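Local coordinates for CELL WALL surface anchor family protein (Streptococcus pneumoniae, PDB 2WW8), which serves as the adhesin of the pneumococcal pilus, probably attaching the bacterium to host cells through an integrin-like domain carried on immunoglobulin-like and CNA_B-type domains, at residues F616-R630 / P640-Y654. Numbering follows the deposited sequence.
Sequences FDPADYTLTANDGSR and PQNDGGLLKNAKVLY. With CA (calcium ion), chain D.
Pro640 opens the contact by setting its CD against the backbone O of Asp627, 3.6 Å away. Gly644 O lies 3.2 Å from Ser629 CB, and Gly645 CA packs against Asp627 OD2. The next backbone N, that of Leu646, donates to Asp627 OD2 (2.9 Å, 164° at the hydrogen), arriving on the syn side but tilted out of the carboxylate plane. Asp627 OD1 offers its syn lone pair to Ser629 OG (2.6 Å) and also accepts from Ser629 N, which comes from above the plane, completing an Asx turn. Leu646 runs CG and CD1 alongside this carboxylate and lays CD1 against Ala625 CB. Leu647, its CG beside the backbone N (chi1 -59°), packs CD1 against the backbone O of Leu623 (3.5 Å) and CD2 against Leu623 CD2. Ala650 CB and Val652 CG2 also meet Leu623 CD2. Val652 presents CB over one face of the Tyr621 ring and CG1 to Phe616 CZ (3.8 Å). At Tyr654, CB sits over the Phe616 ring, 3.7 Å from its centroid, a CH-pi contact. Phe616 directly precedes Asp617, which binds calcium with Asp620, Leu610, Asp613 and Arg615. Strands 621-625 and 651-655, from different sheets of this Ig-like domain, are thus joined through apolar side chains; at the Ala625-Gly628 turn, two bonds from Ser629 hold the Asp627 carboxylate in place and one, from Leu646 N, ties it to 640-654.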
# COMPACT_ATOMS: atom_id res chain seq x y z
N PHE A 616 -17.80 3.62 21.92
CA PHE A 616 -17.19 4.08 20.66
C PHE A 616 -17.14 5.60 20.61
O PHE A 616 -18.18 6.26 20.72
CB PHE A 616 -17.97 3.59 19.45
CG PHE A 616 -17.25 3.81 18.14
CD1 PHE A 616 -16.14 3.04 17.79
CD2 PHE A 616 -17.70 4.79 17.26
CE1 PHE A 616 -15.47 3.25 16.60
CE2 PHE A 616 -17.07 4.99 16.05
CZ PHE A 616 -15.96 4.22 15.71
N ASP A 617 -15.95 6.17 20.43
CA ASP A 617 -15.84 7.62 20.47
C ASP A 617 -14.57 7.94 19.66
O ASP A 617 -13.82 7.04 19.28
CB ASP A 617 -15.79 8.10 21.93
CG ASP A 617 -14.36 8.08 22.48
OD1 ASP A 617 -13.93 6.94 22.72
OD2 ASP A 617 -13.66 9.13 22.61
N PRO A 618 -14.30 9.24 19.44
CA PRO A 618 -13.16 9.59 18.58
C PRO A 618 -11.79 9.05 18.98
O PRO A 618 -10.96 8.89 18.09
CB PRO A 618 -13.18 11.13 18.61
CG PRO A 618 -14.68 11.44 18.84
CD PRO A 618 -14.97 10.46 19.94
N ALA A 619 -11.55 8.77 20.26
CA ALA A 619 -10.34 8.02 20.69
C ALA A 619 -10.15 6.61 20.11
O ALA A 619 -9.03 6.07 20.21
CB ALA A 619 -10.28 7.92 22.22
N ASP A 620 -11.21 6.01 19.54
CA ASP A 620 -11.18 4.59 19.13
C ASP A 620 -10.94 4.41 17.63
O ASP A 620 -10.81 3.28 17.14
CB ASP A 620 -12.47 3.89 19.52
CG ASP A 620 -12.76 4.10 20.98
OD1 ASP A 620 -11.79 4.12 21.78
OD2 ASP A 620 -13.95 4.34 21.31
N TYR A 621 -10.84 5.51 16.89
CA TYR A 621 -10.66 5.32 15.45
C TYR A 621 -9.94 6.54 14.92
O TYR A 621 -9.90 7.58 15.59
CB TYR A 621 -12.01 5.14 14.73
CG TYR A 621 -12.86 6.42 14.74
CD1 TYR A 621 -12.73 7.36 13.70
CD2 TYR A 621 -13.74 6.68 15.80
CE1 TYR A 621 -13.48 8.54 13.73
CE2 TYR A 621 -14.49 7.82 15.83
CZ TYR A 621 -14.34 8.74 14.79
OH TYR A 621 -15.07 9.90 14.81
N THR A 622 -9.41 6.43 13.71
CA THR A 622 -9.06 7.63 12.96
C THR A 622 -9.74 7.65 11.59
O THR A 622 -9.97 6.59 10.98
CB THR A 622 -7.51 7.83 12.78
OG1 THR A 622 -6.96 6.92 11.80
CG2 THR A 622 -6.75 7.73 14.09
N LEU A 623 -10.04 8.85 11.10
CA LEU A 623 -10.53 9.03 9.74
C LEU A 623 -9.82 10.26 9.17
O LEU A 623 -9.97 11.37 9.72
CB LEU A 623 -12.07 9.19 9.71
CG LEU A 623 -12.61 9.06 8.27
CD1 LEU A 623 -12.49 7.62 7.76
CD2 LEU A 623 -14.04 9.58 8.11
N THR A 624 -8.97 10.04 8.16
CA THR A 624 -8.18 11.11 7.56
C THR A 624 -8.34 11.00 6.04
O THR A 624 -8.76 9.97 5.51
CB THR A 624 -6.68 11.06 7.98
OG1 THR A 624 -6.16 9.78 7.59
CG2 THR A 624 -6.49 11.23 9.56
N ALA A 625 -7.97 12.05 5.30
CA ALA A 625 -7.98 11.96 3.85
C ALA A 625 -6.77 12.70 3.31
O ALA A 625 -6.17 13.54 4.01
CB ALA A 625 -9.28 12.57 3.32
N ASN A 626 -6.42 12.42 2.06
CA ASN A 626 -5.15 12.84 1.48
C ASN A 626 -5.20 14.27 1.00
O ASN A 626 -4.23 14.72 0.42
CB ASN A 626 -4.71 11.86 0.39
CG ASN A 626 -5.56 11.97 -0.88
OD1 ASN A 626 -6.73 12.41 -0.84
ND2 ASN A 626 -4.97 11.62 -2.01
N ASP A 627 -6.28 15.02 1.24
CA ASP A 627 -6.22 16.48 1.14
C ASP A 627 -5.79 17.12 2.47
O ASP A 627 -5.77 18.35 2.55
CB ASP A 627 -7.61 17.04 0.77
CG ASP A 627 -8.62 16.82 1.90
OD1 ASP A 627 -8.44 15.98 2.83
OD2 ASP A 627 -9.67 17.48 1.84
N GLY A 628 -5.39 16.31 3.46
CA GLY A 628 -5.00 16.75 4.79
C GLY A 628 -6.19 16.99 5.72
O GLY A 628 -6.00 17.50 6.82
N SER A 629 -7.41 16.65 5.32
CA SER A 629 -8.54 16.74 6.24
C SER A 629 -8.57 15.56 7.19
O SER A 629 -7.92 14.50 6.99
CB SER A 629 -9.90 16.95 5.51
OG SER A 629 -10.24 15.81 4.74
N ARG A 630 -9.30 15.75 8.30
CA ARG A 630 -9.37 14.71 9.35
C ARG A 630 -10.66 14.87 10.14
O ARG A 630 -11.18 15.98 10.23
CB ARG A 630 -8.17 14.81 10.33
CG ARG A 630 -8.11 16.15 11.08
CD ARG A 630 -6.81 16.29 11.90
NE ARG A 630 -6.75 17.61 12.52
CZ ARG A 630 -6.31 18.73 11.94
NH1 ARG A 630 -5.88 18.71 10.68
NH2 ARG A 630 -6.33 19.88 12.61
N PRO A 640 -7.34 22.07 2.17
CA PRO A 640 -6.77 23.34 1.70
C PRO A 640 -7.75 24.52 1.82
O PRO A 640 -7.30 25.66 1.88
CB PRO A 640 -6.44 23.08 0.22
CG PRO A 640 -7.37 21.94 -0.17
CD PRO A 640 -7.55 21.08 1.10
N GLN A 641 -9.05 24.30 1.91
CA GLN A 641 -9.97 25.41 2.13
C GLN A 641 -10.41 25.49 3.61
O GLN A 641 -11.28 26.28 3.96
CB GLN A 641 -11.26 25.21 1.33
CG GLN A 641 -11.18 24.97 -0.20
CD GLN A 641 -9.90 25.31 -0.91
OE1 GLN A 641 -9.20 24.43 -1.41
NE2 GLN A 641 -9.59 26.60 -1.02
N ASN A 642 -9.84 24.62 4.43
CA ASN A 642 -10.04 24.68 5.87
C ASN A 642 -11.51 24.55 6.25
O ASN A 642 -12.00 25.25 7.14
CB ASN A 642 -9.39 25.94 6.47
CG ASN A 642 -8.93 25.70 7.90
OD1 ASN A 642 -8.71 24.55 8.30
ND2 ASN A 642 -8.84 26.74 8.68
N ASP A 643 -12.21 23.65 5.58
CA ASP A 643 -13.62 23.53 5.74
C ASP A 643 -13.97 22.06 6.04
O ASP A 643 -15.13 21.66 5.97
CB ASP A 643 -14.31 23.95 4.43
CG ASP A 643 -13.89 23.09 3.23
OD1 ASP A 643 -12.89 22.37 3.27
OD2 ASP A 643 -14.56 23.16 2.17
N GLY A 644 -12.98 21.25 6.35
CA GLY A 644 -13.19 19.82 6.48
C GLY A 644 -12.95 19.04 5.20
O GLY A 644 -12.98 17.82 5.26
N GLY A 645 -12.73 19.71 4.07
CA GLY A 645 -12.33 19.08 2.83
C GLY A 645 -13.14 17.84 2.47
O GLY A 645 -14.37 17.81 2.56
N LEU A 646 -12.45 16.80 2.03
CA LEU A 646 -13.13 15.55 1.63
C LEU A 646 -14.00 14.94 2.75
O LEU A 646 -14.95 14.19 2.52
CB LEU A 646 -12.05 14.55 1.20
CG LEU A 646 -11.26 14.99 -0.07
CD1 LEU A 646 -10.15 14.02 -0.20
CD2 LEU A 646 -12.13 14.96 -1.36
N LEU A 647 -13.70 15.28 4.00
CA LEU A 647 -14.45 14.66 5.13
C LEU A 647 -15.59 15.53 5.65
O LEU A 647 -16.22 15.19 6.66
CB LEU A 647 -13.46 14.26 6.25
CG LEU A 647 -12.40 13.27 5.79
CD1 LEU A 647 -11.51 12.91 6.97
CD2 LEU A 647 -13.04 11.98 5.14
N LYS A 648 -15.87 16.62 4.94
CA LYS A 648 -16.87 17.61 5.38
C LYS A 648 -18.18 16.94 5.82
O LYS A 648 -18.83 17.35 6.78
CB LYS A 648 -17.10 18.56 4.18
CG LYS A 648 -18.14 19.59 4.39
CD LYS A 648 -18.24 20.43 3.10
CE LYS A 648 -16.91 21.07 2.77
NZ LYS A 648 -17.17 22.30 2.02
N ASN A 649 -18.59 15.87 5.12
CA ASN A 649 -19.86 15.22 5.43
C ASN A 649 -19.69 13.78 5.88
O ASN A 649 -20.68 13.01 5.90
CB ASN A 649 -20.82 15.33 4.20
CG ASN A 649 -21.27 16.78 3.93
OD1 ASN A 649 -21.09 17.35 2.83
ND2 ASN A 649 -21.82 17.38 4.94
N ALA A 650 -18.46 13.37 6.24
CA ALA A 650 -18.20 11.97 6.60
C ALA A 650 -18.52 11.74 8.07
O ALA A 650 -18.28 12.64 8.88
CB ALA A 650 -16.74 11.55 6.34
N LYS A 651 -19.12 10.59 8.40
CA LYS A 651 -19.36 10.25 9.79
C LYS A 651 -18.89 8.82 9.96
O LYS A 651 -19.06 8.01 9.03
CB LYS A 651 -20.84 10.31 10.13
CG LYS A 651 -21.25 11.67 10.64
CD LYS A 651 -22.23 12.33 9.74
CE LYS A 651 -22.47 13.75 10.28
NZ LYS A 651 -21.33 14.74 10.25
N VAL A 652 -18.35 8.51 11.14
CA VAL A 652 -18.01 7.15 11.53
C VAL A 652 -18.96 6.72 12.63
O VAL A 652 -19.01 7.35 13.69
CB VAL A 652 -16.54 7.07 11.96
CG1 VAL A 652 -16.13 5.62 12.17
CG2 VAL A 652 -15.65 7.71 10.86
N LEU A 653 -19.73 5.65 12.40
CA LEU A 653 -20.75 5.18 13.35
C LEU A 653 -20.45 3.75 13.77
O LEU A 653 -19.79 2.97 13.05
CB LEU A 653 -22.16 5.23 12.73
CG LEU A 653 -22.36 6.62 12.09
CD1 LEU A 653 -23.55 6.67 11.15
CD2 LEU A 653 -22.57 7.67 13.28
N TYR A 654 -20.95 3.41 14.95
CA TYR A 654 -20.69 2.06 15.44
C TYR A 654 -22.00 1.55 16.02
O TYR A 654 -22.51 2.13 16.98
CB TYR A 654 -19.66 2.02 16.57
CG TYR A 654 -19.50 0.59 17.14
CD1 TYR A 654 -19.01 -0.46 16.36
CD2 TYR A 654 -19.84 0.30 18.45
CE1 TYR A 654 -18.87 -1.75 16.85
CE2 TYR A 654 -19.71 -1.01 18.97
CZ TYR A 654 -19.19 -2.01 18.18
OH TYR A 654 -19.02 -3.29 18.65
CA CA D . -13.74 4.74 23.68
O HOH W 1 -11.66 5.56 24.69